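Local atomic coordinates of Endonuclease/exonuclease/phosphatase (Leptotrichia buccalis C-1013-b, PDB entry 3TEB), a protein that probably hydrolyses phosphodiester bonds, as a magnesium-binding member of the DNase I-like endonuclease/exonuclease/phosphatase family. Residues 80-84 with 124-128; 227-231 with 257-262; 30-35 with 72-77. One frame throughout, in Å; residues are numbered along the deposited sequence.

Interaction 1 of 3, residues 80-84 with 124-128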
ATOM      1  N   HIS A  80      -4.361  -8.394   7.235  1.00 27.01           N
ATOM      2  CA  HIS A  80      -3.906  -9.441   6.327  1.00 27.21           C
ATOM      3  C   HIS A  80      -2.525  -9.079   5.844  1.00 26.86           C
ATOM      4  O   HIS A  80      -2.323  -7.991   5.297  1.00 27.33           O
ATOM      5  CB  HIS A  80      -4.875  -9.601   5.164  1.00 28.13           C
ATOM      6  CG  HIS A  80      -6.307  -9.594   5.591  1.00 30.02           C
ATOM      7  ND1 HIS A  80      -6.989 -10.745   5.928  1.00 31.09           N
ATOM      8  CD2 HIS A  80      -7.176  -8.568   5.781  1.00 31.24           C
ATOM      9  CE1 HIS A  80      -8.226 -10.430   6.278  1.00 32.15           C
ATOM     10  NE2 HIS A  80      -8.366  -9.116   6.196  1.00 32.18           N
ATOM     11  N   TRP A  81      -1.574  -9.978   6.065  1.00 26.01           N
ATOM     12  CA  TRP A  81      -0.182  -9.673   5.815  1.00 25.71           C
ATOM     13  C   TRP A  81       0.455 -10.795   5.057  1.00 25.82           C
ATOM     14  O   TRP A  81       0.035 -11.945   5.156  1.00 25.95           O
ATOM     15  CB  TRP A  81       0.558  -9.464   7.142  1.00 25.48           C
ATOM     16  CG  TRP A  81       2.063  -9.217   7.016  1.00 25.19           C
ATOM     17  CD1 TRP A  81       2.690  -8.020   6.779  1.00 25.50           C
ATOM     18  CD2 TRP A  81       3.101 -10.191   7.129  1.00 24.37           C
ATOM     19  NE1 TRP A  81       4.063  -8.193   6.734  1.00 24.85           N
ATOM     20  CE2 TRP A  81       4.339  -9.514   6.941  1.00 24.50           C
ATOM     21  CE3 TRP A  81       3.107 -11.562   7.368  1.00 23.88           C
ATOM     22  CZ2 TRP A  81       5.559 -10.161   6.981  1.00 25.11           C
ATOM     23  CZ3 TRP A  81       4.317 -12.209   7.409  1.00 24.97           C
ATOM     24  CH2 TRP A  81       5.537 -11.505   7.221  1.00 25.83           C
ATOM     25  N   SER A  82       1.489 -10.465   4.303  1.00 24.47           N
ATOM     26  CA  SER A  82       2.223 -11.483   3.596  1.00 24.25           C
ATOM     27  C   SER A  82       3.683 -11.134   3.470  1.00 23.89           C
ATOM     28  O   SER A  82       4.018 -10.007   3.118  1.00 24.10           O
ATOM     29  CB  SER A  82       1.625 -11.677   2.211  1.00 24.57           C
ATOM     30  OG  SER A  82       2.152 -12.855   1.624  1.00 26.38           O
ATOM     31  N   ASN A  83       4.544 -12.109   3.735  1.00 23.53           N
ATOM     32  CA  ASN A  83       5.992 -11.911   3.641  1.00 23.51           C
ATOM     33  C   ASN A  83       6.438 -11.956   2.181  1.00 23.19           C
ATOM     34  O   ASN A  83       5.888 -12.743   1.411  1.00 23.26           O
ATOM     35  CB  ASN A  83       6.702 -12.959   4.515  1.00 23.89           C
ATOM     36  CG  ASN A  83       8.121 -13.262   4.066  1.00 25.74           C
ATOM     37  OD1 ASN A  83       9.054 -12.507   4.328  1.00 28.75           O
ATOM     38  ND2 ASN A  83       8.291 -14.400   3.412  1.00 28.07           N
ATOM     39  N   SER A  84       7.400 -11.109   1.800  1.00 23.01           N
ATOM     40  CA  SER A  84       7.946 -11.103   0.427  1.00 23.20           C
ATOM     41  C   SER A  84       9.298 -11.764   0.341  1.00 23.11           C
ATOM     42  O   SER A  84       9.481 -12.706  -0.435  1.00 23.51           O
ATOM     43  CB  SER A  84       8.100  -9.692  -0.138  1.00 23.41           C
ATOM     44  OG  SER A  84       6.849  -9.103  -0.423  1.00 25.29           O
ATOM     45  N   ARG A 124       5.714 -10.199  -3.086  1.00 19.46           N
ATOM     46  CA  ARG A 124       4.416 -10.823  -2.893  1.00 19.38           C
ATOM     47  C   ARG A 124       3.356  -9.703  -2.762  1.00 19.70           C
ATOM     48  O   ARG A 124       3.630  -8.641  -2.203  1.00 20.19           O
ATOM     49  CB  ARG A 124       4.475 -11.710  -1.645  1.00 19.57           C
ATOM     50  CG  ARG A 124       3.344 -12.677  -1.426  1.00 20.43           C
ATOM     51  CD  ARG A 124       3.742 -14.143  -1.544  1.00 21.84           C
ATOM     52  NE  ARG A 124       4.604 -14.580  -0.460  1.00 24.15           N
ATOM     53  CZ  ARG A 124       4.865 -15.853  -0.152  1.00 25.25           C
ATOM     54  NH1 ARG A 124       4.316 -16.834  -0.836  1.00 25.73           N
ATOM     55  NH2 ARG A 124       5.692 -16.146   0.851  1.00 26.84           N
ATOM     56  N   ILE A 125       2.161  -9.938  -3.303  1.00 19.72           N
ATOM     57  CA  ILE A 125       1.056  -8.983  -3.228  1.00 20.28           C
ATOM     58  C   ILE A 125      -0.021  -9.500  -2.279  1.00 20.91           C
ATOM     59  O   ILE A 125      -0.211 -10.705  -2.136  1.00 21.21           O
ATOM     60  CB  ILE A 125       0.443  -8.790  -4.620  1.00 20.17           C
ATOM     61  CG1 ILE A 125       1.522  -8.393  -5.644  1.00 20.88           C
ATOM     62  CG2 ILE A 125      -0.677  -7.793  -4.590  1.00 20.25           C
ATOM     63  CD1 ILE A 125       2.075  -6.944  -5.510  1.00 22.30           C
ATOM     64  N   VAL A 126      -0.719  -8.601  -1.610  1.00 21.97           N
ATOM     65  CA  VAL A 126      -1.854  -9.016  -0.803  1.00 23.06           C
ATOM     66  C   VAL A 126      -3.121  -8.445  -1.408  1.00 24.09           C
ATOM     67  O   VAL A 126      -3.218  -7.226  -1.619  1.00 24.61           O
ATOM     68  CB  VAL A 126      -1.727  -8.566   0.654  1.00 23.61           C
ATOM     69  CG1 VAL A 126      -2.983  -8.893   1.431  1.00 23.83           C
ATOM     70  CG2 VAL A 126      -0.586  -9.275   1.278  1.00 23.98           C
ATOM     71  N   SER A 127      -4.085  -9.319  -1.698  1.00 25.03           N
ATOM     72  CA  SER A 127      -5.383  -8.864  -2.167  1.00 26.32           C
ATOM     73  C   SER A 127      -6.490  -9.221  -1.199  1.00 27.81           C
ATOM     74  O   SER A 127      -6.398 -10.191  -0.450  1.00 28.18           O
ATOM     75  CB  SER A 127      -5.698  -9.389  -3.558  1.00 25.76           C
ATOM     76  OG  SER A 127      -6.111 -10.733  -3.502  1.00 26.12           O
ATOM     77  N   ILE A 128      -7.541  -8.415  -1.254  1.00 29.68           N
ATOM     78  CA  ILE A 128      -8.684  -8.512  -0.386  1.00 31.80           C
ATOM     79  C   ILE A 128      -9.951  -8.323  -1.248  1.00 33.17           C
ATOM     80  O   ILE A 128      -9.972  -7.491  -2.158  1.00 33.12           O
ATOM     81  CB  ILE A 128      -8.502  -7.495   0.793  1.00 32.59           C
ATOM     82  CG1 ILE A 128      -8.738  -8.178   2.111  1.00 34.09           C
ATOM     83  CG2 ILE A 128      -9.300  -6.199   0.674  1.00 33.24           C
ATOM     84  CD1 ILE A 128      -7.733  -9.254   2.340  1.00 34.93           C
TER
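The imidazole of H80 carries the terminal methyl of I128 on one of its faces: CD1 of I128 stands 3.7 Å from the centroid of the H80 ring, 17° off the normal, a CH-pi contact displaced a little toward the rim. The guanidinium of R124 is met at its edge instead. There NE of R124 donates to the backbone O of N83 at 2.9 Å, almost straight in line with the C=O bond and within the guanidinium plane, while NH2 adds a weak bond to the same oxygen. The amide of N83 is turned 65° from the guanidinium plane. Between these two ends CG2 of V126 packs on CB of S82 at 3.4 Å.

The contact spans the two sheets of the DNase I-like sandwich: strand 78-84 lies at the edge of one sheet and strand 124-132 belongs to the other, and the short segments run antiparallel at 170°. V95 and V97 of strand 91-99 also press on V126, which is thus packed between the sheets in a contact that is otherwise partly polar. At the R124 end, next to N83, OG of S84 accepts a hydrogen bond from the backbone N of R124 at 3.1 Å. The aliphatic part of R124 meanwhile runs past the S82 hydroxyl, with CG of R124 3.3 Å from OG of S82, before bends at chi2 and chi3 bring NE round to N83.

Interaction 2 of 3, residues 227-231 with 257-262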
ATOM      1  N   ARG A 227       6.690  11.764  -7.097  1.00 49.90           N
ATOM      2  CA  ARG A 227       5.440  11.069  -6.860  1.00 47.04           C
ATOM      3  C   ARG A 227       5.661   9.604  -7.243  1.00 45.48           C
ATOM      4  O   ARG A 227       5.646   9.249  -8.427  1.00 45.50           O
ATOM      5  CB  ARG A 227       4.309  11.716  -7.657  1.00 47.51           C
ATOM      6  CG  ARG A 227       2.930  11.235  -7.292  1.00 46.23           C
ATOM      7  CD  ARG A 227       1.850  12.065  -7.953  1.00 47.00           C
ATOM      8  NE  ARG A 227       0.919  11.200  -8.668  1.00 46.45           N
ATOM      9  CZ  ARG A 227       0.655  11.292  -9.966  1.00 45.91           C
ATOM     10  NH1 ARG A 227       1.209  12.239 -10.707  1.00 46.03           N
ATOM     11  NH2 ARG A 227      -0.194  10.450 -10.517  1.00 45.74           N
ATOM     12  N   LEU A 228       5.902   8.778  -6.225  1.00 43.02           N
ATOM     13  CA  LEU A 228       6.312   7.393  -6.403  1.00 41.50           C
ATOM     14  C   LEU A 228       5.233   6.403  -5.987  1.00 40.64           C
ATOM     15  O   LEU A 228       5.247   5.236  -6.397  1.00 40.66           O
ATOM     16  CB  LEU A 228       7.547   7.122  -5.563  1.00 40.87           C
ATOM     17  CG  LEU A 228       8.885   7.750  -5.930  1.00 41.39           C
ATOM     18  CD1 LEU A 228       9.966   7.046  -5.119  1.00 41.43           C
ATOM     19  CD2 LEU A 228       9.184   7.628  -7.418  1.00 41.69           C
ATOM     20  N   ASP A 229       4.322   6.875  -5.137  1.00 39.79           N
ATOM     21  CA  ASP A 229       3.228   6.066  -4.603  1.00 38.83           C
ATOM     22  C   ASP A 229       1.945   6.390  -5.361  1.00 38.60           C
ATOM     23  O   ASP A 229       1.748   7.530  -5.801  1.00 38.85           O
ATOM     24  CB  ASP A 229       3.037   6.367  -3.113  1.00 38.88           C
ATOM     25  CG  ASP A 229       4.280   6.032  -2.271  1.00 39.31           C
ATOM     26  OD1 ASP A 229       5.254   6.831  -2.271  1.00 40.09           O
ATOM     27  OD2 ASP A 229       4.264   4.980  -1.584  1.00 41.14           O
ATOM     28  N   TYR A 230       1.069   5.399  -5.523  1.00 37.65           N
ATOM     29  CA  TYR A 230      -0.162   5.609  -6.286  1.00 37.36           C
ATOM     30  C   TYR A 230      -1.357   4.841  -5.768  1.00 36.67           C
ATOM     31  O   TYR A 230      -1.229   3.933  -4.957  1.00 36.48           O
ATOM     32  CB  TYR A 230       0.029   5.195  -7.740  1.00 37.97           C
ATOM     33  CG  TYR A 230       1.164   5.857  -8.467  1.00 39.36           C
ATOM     34  CD1 TYR A 230       0.958   7.025  -9.194  1.00 41.12           C
ATOM     35  CD2 TYR A 230       2.440   5.300  -8.455  1.00 39.89           C
ATOM     36  CE1 TYR A 230       1.995   7.631  -9.885  1.00 42.35           C
ATOM     37  CE2 TYR A 230       3.487   5.896  -9.137  1.00 41.32           C
ATOM     38  CZ  TYR A 230       3.257   7.058  -9.854  1.00 42.31           C
ATOM     39  OH  TYR A 230       4.293   7.650 -10.534  1.00 43.68           O
ATOM     40  N   ILE A 231      -2.523   5.221  -6.270  1.00 36.76           N
ATOM     41  CA  ILE A 231      -3.713   4.401  -6.186  1.00 36.97           C
ATOM     42  C   ILE A 231      -4.329   4.316  -7.592  1.00 38.03           C
ATOM     43  O   ILE A 231      -4.897   5.284  -8.097  1.00 38.12           O
ATOM     44  CB  ILE A 231      -4.683   4.919  -5.105  1.00 36.76           C
ATOM     45  CG1 ILE A 231      -4.112   4.600  -3.726  1.00 35.83           C
ATOM     46  CG2 ILE A 231      -6.047   4.252  -5.222  1.00 37.39           C
ATOM     47  CD1 ILE A 231      -4.627   5.469  -2.635  1.00 35.92           C
ATOM     48  N   HIS A 257       8.433   7.863   3.265  1.00 34.96           N
ATOM     49  CA  HIS A 257       7.471   8.198   2.213  1.00 34.11           C
ATOM     50  C   HIS A 257       6.287   8.849   2.900  1.00 32.92           C
ATOM     51  O   HIS A 257       5.997   8.522   4.050  1.00 32.56           O
ATOM     52  CB  HIS A 257       6.932   6.926   1.559  1.00 34.41           C
ATOM     53  CG  HIS A 257       7.875   6.264   0.605  1.00 36.49           C
ATOM     54  ND1 HIS A 257       7.529   5.983  -0.699  1.00 37.57           N
ATOM     55  CD2 HIS A 257       9.133   5.786   0.775  1.00 37.84           C
ATOM     56  CE1 HIS A 257       8.542   5.383  -1.299  1.00 39.53           C
ATOM     57  NE2 HIS A 257       9.525   5.246  -0.425  1.00 39.54           N
ATOM     58  N   PHE A 258       5.585   9.747   2.210  1.00 32.57           N
ATOM     59  CA  PHE A 258       4.293  10.224   2.708  1.00 31.81           C
ATOM     60  C   PHE A 258       3.185   9.316   2.177  1.00 31.01           C
ATOM     61  O   PHE A 258       3.379   8.566   1.204  1.00 31.09           O
ATOM     62  CB  PHE A 258       4.011  11.663   2.293  1.00 32.65           C
ATOM     63  CG  PHE A 258       5.180  12.591   2.437  1.00 34.95           C
ATOM     64  CD1 PHE A 258       6.009  12.538   3.558  1.00 36.26           C
ATOM     65  CD2 PHE A 258       5.438  13.550   1.457  1.00 36.59           C
ATOM     66  CE1 PHE A 258       7.087  13.408   3.684  1.00 38.04           C
ATOM     67  CE2 PHE A 258       6.503  14.422   1.578  1.00 37.88           C
ATOM     68  CZ  PHE A 258       7.330  14.353   2.689  1.00 38.58           C
ATOM     69  N   GLY A 259       2.021   9.380   2.815  1.00 30.40           N
ATOM     70  CA  GLY A 259       0.908   8.525   2.415  1.00 30.02           C
ATOM     71  C   GLY A 259      -0.066   9.244   1.510  1.00 30.70           C
ATOM     72  O   GLY A 259      -0.099  10.473   1.490  1.00 31.46           O
ATOM     73  N   ILE A 260      -0.851   8.477   0.758  1.00 31.05           N
ATOM     74  CA  ILE A 260      -1.915   9.020  -0.080  1.00 32.16           C
ATOM     75  C   ILE A 260      -3.247   8.610   0.497  1.00 33.08           C
ATOM     76  O   ILE A 260      -3.450   7.467   0.915  1.00 32.51           O
ATOM     77  CB  ILE A 260      -1.832   8.529  -1.544  1.00 32.41           C
ATOM     78  CG1 ILE A 260      -0.583   9.064  -2.227  1.00 32.49           C
ATOM     79  CG2 ILE A 260      -3.047   8.974  -2.346  1.00 32.59           C
ATOM     80  CD1 ILE A 260      -0.295   8.361  -3.515  1.00 32.70           C
ATOM     81  N   GLU A 261      -4.151   9.570   0.483  1.00 35.67           N
ATOM     82  CA  GLU A 261      -5.437   9.450   1.094  1.00 38.31           C
ATOM     83  C   GLU A 261      -6.465   9.871   0.037  1.00 40.45           C
ATOM     84  O   GLU A 261      -6.466  11.010  -0.429  1.00 41.38           O
ATOM     85  CB  GLU A 261      -5.442  10.367   2.306  1.00 38.87           C
ATOM     86  CG  GLU A 261      -6.758  10.527   3.015  1.00 43.86           C
ATOM     87  CD  GLU A 261      -6.842  11.836   3.819  1.00 49.83           C
ATOM     88  OE1 GLU A 261      -7.884  12.038   4.497  1.00 53.60           O
ATOM     89  OE2 GLU A 261      -5.888  12.661   3.764  1.00 51.29           O
ATOM     90  N   VAL A 262      -7.333   8.939  -0.348  1.00 42.82           N
ATOM     91  CA  VAL A 262      -8.234   9.122  -1.486  1.00 46.26           C
ATOM     92  C   VAL A 262      -9.685   8.878  -1.073  1.00 48.98           C
ATOM     93  O   VAL A 262      -9.969   7.935  -0.330  1.00 48.76           O
ATOM     94  CB  VAL A 262      -7.836   8.153  -2.640  1.00 46.08           C
ATOM     95  CG1 VAL A 262      -8.929   8.022  -3.656  1.00 46.56           C
ATOM     96  CG2 VAL A 262      -6.573   8.627  -3.322  1.00 46.57           C
TER
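I231 lays its CD1 over the methyls of two residues on the facing strand, 3.9 Å from CG2 of I260 and 3.8 Å from CG2 of V262; the side chains run alongside one another, pointing opposite ways. The contact belongs to the interior of the DNase I-like beta sandwich. Strand 225-233 of one sheet faces strand 259-264 of the other, and the short strand segments run nearly parallel, 18° apart, with axes 7.5 Å from each other at closest approach. I6 and T8 of strand 4-10 also pack on I231, and T8 reaches I260 too. Next along, CD1 of I260 rests against the backbone of D229, 3.9 Å from CB of that residue.

Toward the other end the character of the contact changes from apolar to polar. H257 and D229 form a histidine-carboxylate hydrogen bond, ND1 of H257 giving its hydrogen to OD1 of D229 at 2.9 Å with an N-H...O angle of 165°. With CG of D229 anti to the carbonyl carbon (chi1 -61°), the carboxylate is brought to ND1. The oxygen lies in the ring plane, at the edge, while the carboxylate is turned 85° to the imidazole. Held in this way, the histidine sits beside D256 and E42, both seen to bind magnesium in this protein, and its side chain is about 4 Å from a bound magnesium ion. The pair is consistent with D229 fixing the rotation of the H257 ring beside the metal site. OD1 of D229 presents its syn lone pair to the imidazole and is hydrogen-bonded to OG1 of T211 as well.

Interaction 3 of 3, residues 30-35 with 72-77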
ATOM      1  N   ILE A  30      -5.658   7.034  11.637  1.00 38.39           N
ATOM      2  CA  ILE A  30      -6.584   6.007  11.186  1.00 38.58           C
ATOM      3  C   ILE A  30      -7.841   6.038  12.058  1.00 40.29           C
ATOM      4  O   ILE A  30      -8.958   5.971  11.543  1.00 40.68           O
ATOM      5  CB  ILE A  30      -5.920   4.620  11.198  1.00 37.90           C
ATOM      6  CG1 ILE A  30      -4.758   4.595  10.188  1.00 37.08           C
ATOM      7  CG2 ILE A  30      -6.943   3.525  10.912  1.00 37.23           C
ATOM      8  CD1 ILE A  30      -3.945   3.298  10.146  1.00 36.07           C
ATOM      9  N   ALA A  31      -7.651   6.197  13.367  1.00 41.89           N
ATOM     10  CA  ALA A  31      -8.753   6.272  14.318  1.00 44.01           C
ATOM     11  C   ALA A  31      -9.747   7.403  14.042  1.00 45.91           C
ATOM     12  O   ALA A  31     -10.952   7.180  14.074  1.00 46.28           O
ATOM     13  CB  ALA A  31      -8.223   6.358  15.726  1.00 43.96           C
ATOM     14  N   GLU A  32      -9.245   8.608  13.775  1.00 47.86           N
ATOM     15  CA  GLU A  32     -10.108   9.767  13.507  1.00 50.32           C
ATOM     16  C   GLU A  32     -10.822   9.594  12.184  1.00 49.84           C
ATOM     17  O   GLU A  32     -12.024   9.834  12.085  1.00 50.55           O
ATOM     18  CB  GLU A  32      -9.313  11.070  13.423  1.00 51.44           C
ATOM     19  CG  GLU A  32      -8.547  11.504  14.682  1.00 57.10           C
ATOM     20  CD  GLU A  32      -7.653  12.746  14.420  1.00 63.24           C
ATOM     21  OE1 GLU A  32      -7.567  13.179  13.239  1.00 65.94           O
ATOM     22  OE2 GLU A  32      -7.042  13.288  15.382  1.00 65.12           O
ATOM     23  N   LYS A  33     -10.069   9.166  11.173  1.00 48.70           N
ATOM     24  CA  LYS A  33     -10.529   9.178   9.787  1.00 47.89           C
ATOM     25  C   LYS A  33     -11.413   7.992   9.431  1.00 47.04           C
ATOM     26  O   LYS A  33     -12.249   8.075   8.514  1.00 47.14           O
ATOM     27  CB  LYS A  33      -9.339   9.308   8.833  1.00 47.53           C
ATOM     28  CG  LYS A  33      -8.669  10.662   8.975  1.00 49.16           C
ATOM     29  CD  LYS A  33      -8.326  11.299   7.644  1.00 51.68           C
ATOM     30  CE  LYS A  33      -8.389  12.827   7.744  1.00 54.51           C
ATOM     31  NZ  LYS A  33      -7.491  13.473   6.731  1.00 56.12           N
ATOM     32  N   GLN A  34     -11.235   6.903  10.176  1.00 45.90           N
ATOM     33  CA  GLN A  34     -12.052   5.700  10.028  1.00 44.87           C
ATOM     34  C   GLN A  34     -11.938   5.096   8.641  1.00 43.40           C
ATOM     35  O   GLN A  34     -12.923   4.637   8.094  1.00 43.50           O
ATOM     36  CB  GLN A  34     -13.526   5.998  10.361  1.00 45.45           C
ATOM     37  CG  GLN A  34     -13.795   6.190  11.841  1.00 46.29           C
ATOM     38  CD  GLN A  34     -13.553   4.920  12.631  1.00 46.14           C
ATOM     39  OE1 GLN A  34     -14.090   3.859  12.302  1.00 46.11           O
ATOM     40  NE2 GLN A  34     -12.734   5.016  13.670  1.00 45.78           N
ATOM     41  N   TYR A  35     -10.736   5.088   8.079  1.00 41.84           N
ATOM     42  CA  TYR A  35     -10.533   4.561   6.733  1.00 40.73           C
ATOM     43  C   TYR A  35     -11.164   3.181   6.537  1.00 40.46           C
ATOM     44  O   TYR A  35     -11.158   2.349   7.444  1.00 40.54           O
ATOM     45  CB  TYR A  35      -9.041   4.490   6.403  1.00 40.15           C
ATOM     46  CG  TYR A  35      -8.341   5.827   6.354  1.00 39.39           C
ATOM     47  CD1 TYR A  35      -8.606   6.738   5.330  1.00 39.34           C
ATOM     48  CD2 TYR A  35      -7.399   6.175   7.319  1.00 38.80           C
ATOM     49  CE1 TYR A  35      -7.959   7.968   5.276  1.00 39.40           C
ATOM     50  CE2 TYR A  35      -6.743   7.394   7.273  1.00 39.06           C
ATOM     51  CZ  TYR A  35      -7.029   8.287   6.250  1.00 39.58           C
ATOM     52  OH  TYR A  35      -6.389   9.504   6.199  1.00 40.38           O
ATOM     53  N   TYR A  72      -7.522   3.721  20.557  1.00 50.47           N
ATOM     54  CA  TYR A  72      -8.202   4.950  20.155  1.00 51.00           C
ATOM     55  C   TYR A  72      -9.567   4.762  19.483  1.00 51.75           C
ATOM     56  O   TYR A  72     -10.277   5.738  19.294  1.00 52.24           O
ATOM     57  CB  TYR A  72      -7.284   5.797  19.259  1.00 50.11           C
ATOM     58  CG  TYR A  72      -5.943   6.120  19.887  1.00 49.95           C
ATOM     59  CD1 TYR A  72      -5.857   6.965  20.991  1.00 50.28           C
ATOM     60  CD2 TYR A  72      -4.760   5.577  19.379  1.00 49.21           C
ATOM     61  CE1 TYR A  72      -4.628   7.256  21.584  1.00 50.50           C
ATOM     62  CE2 TYR A  72      -3.521   5.862  19.964  1.00 49.26           C
ATOM     63  CZ  TYR A  72      -3.466   6.702  21.065  1.00 49.67           C
ATOM     64  OH  TYR A  72      -2.260   6.998  21.656  1.00 49.40           O
ATOM     65  N   THR A  73      -9.931   3.527  19.127  1.00 52.29           N
ATOM     66  CA  THR A  73     -11.206   3.236  18.446  1.00 53.46           C
ATOM     67  C   THR A  73     -11.762   1.917  18.897  1.00 54.54           C
ATOM     68  O   THR A  73     -11.001   0.984  19.152  1.00 54.18           O
ATOM     69  CB  THR A  73     -11.039   3.085  16.924  1.00 52.91           C
ATOM     70  OG1 THR A  73     -10.253   4.163  16.426  1.00 53.90           O
ATOM     71  CG2 THR A  73     -12.373   3.120  16.226  1.00 52.90           C
ATOM     72  N   ASP A  74     -13.089   1.842  18.959  1.00 56.22           N
ATOM     73  CA  ASP A  74     -13.793   0.596  19.207  1.00 57.50           C
ATOM     74  C   ASP A  74     -13.968  -0.219  17.931  1.00 55.77           C
ATOM     75  O   ASP A  74     -14.214  -1.423  18.003  1.00 56.30           O
ATOM     76  CB  ASP A  74     -15.167   0.871  19.819  1.00 60.57           C
ATOM     77  CG  ASP A  74     -15.092   1.250  21.300  1.00 64.47           C
ATOM     78  OD1 ASP A  74     -13.984   1.172  21.879  1.00 66.21           O
ATOM     79  OD2 ASP A  74     -16.147   1.620  21.886  1.00 68.69           O
ATOM     80  N   THR A  75     -13.844   0.434  16.775  1.00 53.20           N
ATOM     81  CA  THR A  75     -14.055  -0.210  15.473  1.00 50.57           C
ATOM     82  C   THR A  75     -13.126  -1.401  15.238  1.00 48.28           C
ATOM     83  O   THR A  75     -11.904  -1.292  15.371  1.00 46.97           O
ATOM     84  CB  THR A  75     -13.907   0.795  14.310  1.00 50.12           C
ATOM     85  OG1 THR A  75     -14.885   1.824  14.445  1.00 50.34           O
ATOM     86  CG2 THR A  75     -14.113   0.121  12.983  1.00 49.82           C
ATOM     87  N   ASP A  76     -13.729  -2.536  14.891  1.00 47.18           N
ATOM     88  CA  ASP A  76     -12.981  -3.748  14.577  1.00 44.90           C
ATOM     89  C   ASP A  76     -12.199  -3.573  13.286  1.00 42.00           C
ATOM     90  O   ASP A  76     -12.770  -3.310  12.224  1.00 42.09           O
ATOM     91  CB  ASP A  76     -13.917  -4.963  14.464  1.00 46.61           C
ATOM     92  CG  ASP A  76     -14.549  -5.354  15.807  1.00 50.08           C
ATOM     93  OD1 ASP A  76     -13.914  -5.117  16.868  1.00 51.45           O
ATOM     94  OD2 ASP A  76     -15.680  -5.904  15.802  1.00 52.79           O
ATOM     95  N   TYR A  77     -10.885  -3.706  13.387  1.00 38.49           N
ATOM     96  CA  TYR A  77     -10.058  -3.736  12.195  1.00 35.82           C
ATOM     97  C   TYR A  77      -9.453  -5.117  11.947  1.00 34.43           C
ATOM     98  O   TYR A  77      -9.192  -5.874  12.888  1.00 34.40           O
ATOM     99  CB  TYR A  77      -9.003  -2.649  12.266  1.00 34.76           C
ATOM    100  CG  TYR A  77      -9.500  -1.322  11.742  1.00 34.47           C
ATOM    101  CD1 TYR A  77     -10.219  -0.450  12.553  1.00 34.10           C
ATOM    102  CD2 TYR A  77      -9.258  -0.943  10.423  1.00 33.78           C
ATOM    103  CE1 TYR A  77     -10.672   0.769  12.059  1.00 34.43           C
ATOM    104  CE2 TYR A  77      -9.704   0.272   9.923  1.00 34.13           C
ATOM    105  CZ  TYR A  77     -10.408   1.118  10.744  1.00 34.28           C
ATOM    106  OH  TYR A  77     -10.856   2.310  10.239  1.00 35.50           O
TER
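The C-terminal end of helix 19-33 is met here by the loop leading into strand 78-84. Q34 leaves the helix with a positive phi of 61°, its backbone N still bonded to O of I30. A bend at chi2 (-65°) folds its amide so that NE2 donates back to O of A31 at 2.8 Å, leaving OE1 directed to the loop, where the hydroxyl OG1 of T75 donates to it at 3.1 Å from a position tilted out of the carbonyl plane. CG2 of T73 comes up to the same NE2 of Q34. An alanine in place of Q34 would probably leave the T75 hydroxyl and the A31 carbonyl without this amide partner and lose the contact with CG2 of T73. Nearly one turn back along the helix, CB of A31 packs on CB of Y72 at 3.7 Å. The Y77 hydroxyl donates to the backbone O of Y35 at 2.8 Å, in the carbonyl plane and on a lone pair, while CG2 of I30 lies 4.2 Å from CZ of the Y77 ring. NH1 of R100 hydrogen-bonds to O of Q34, and L66 and L69 of helix 61-69 and I38 of strand 37-46 cover Y77 at this junction.

How the interactions relate
From the N terminus, interaction 3 closes first, over a loop of 36 residues, joining the end of helix 19-33 to the loop just before strand 78-84. That strand at once opens interaction 1, which closes 39 residues by reaching ahead to strand 124-132. Interaction 2 follows much later, closing a loop of 25 residues near the C terminus. The three are in series, neither nesting nor crossing. Interactions 1 and 2 both bridge the two sheets of the sandwich, their centres 18 Å apart. Interaction 3 lies outside that interior, on a flanking helix, but is tied to interaction 2 by a salt bridge from K33 NZ to E261 OE1 (2.7 Å), with Y35 packing on E261.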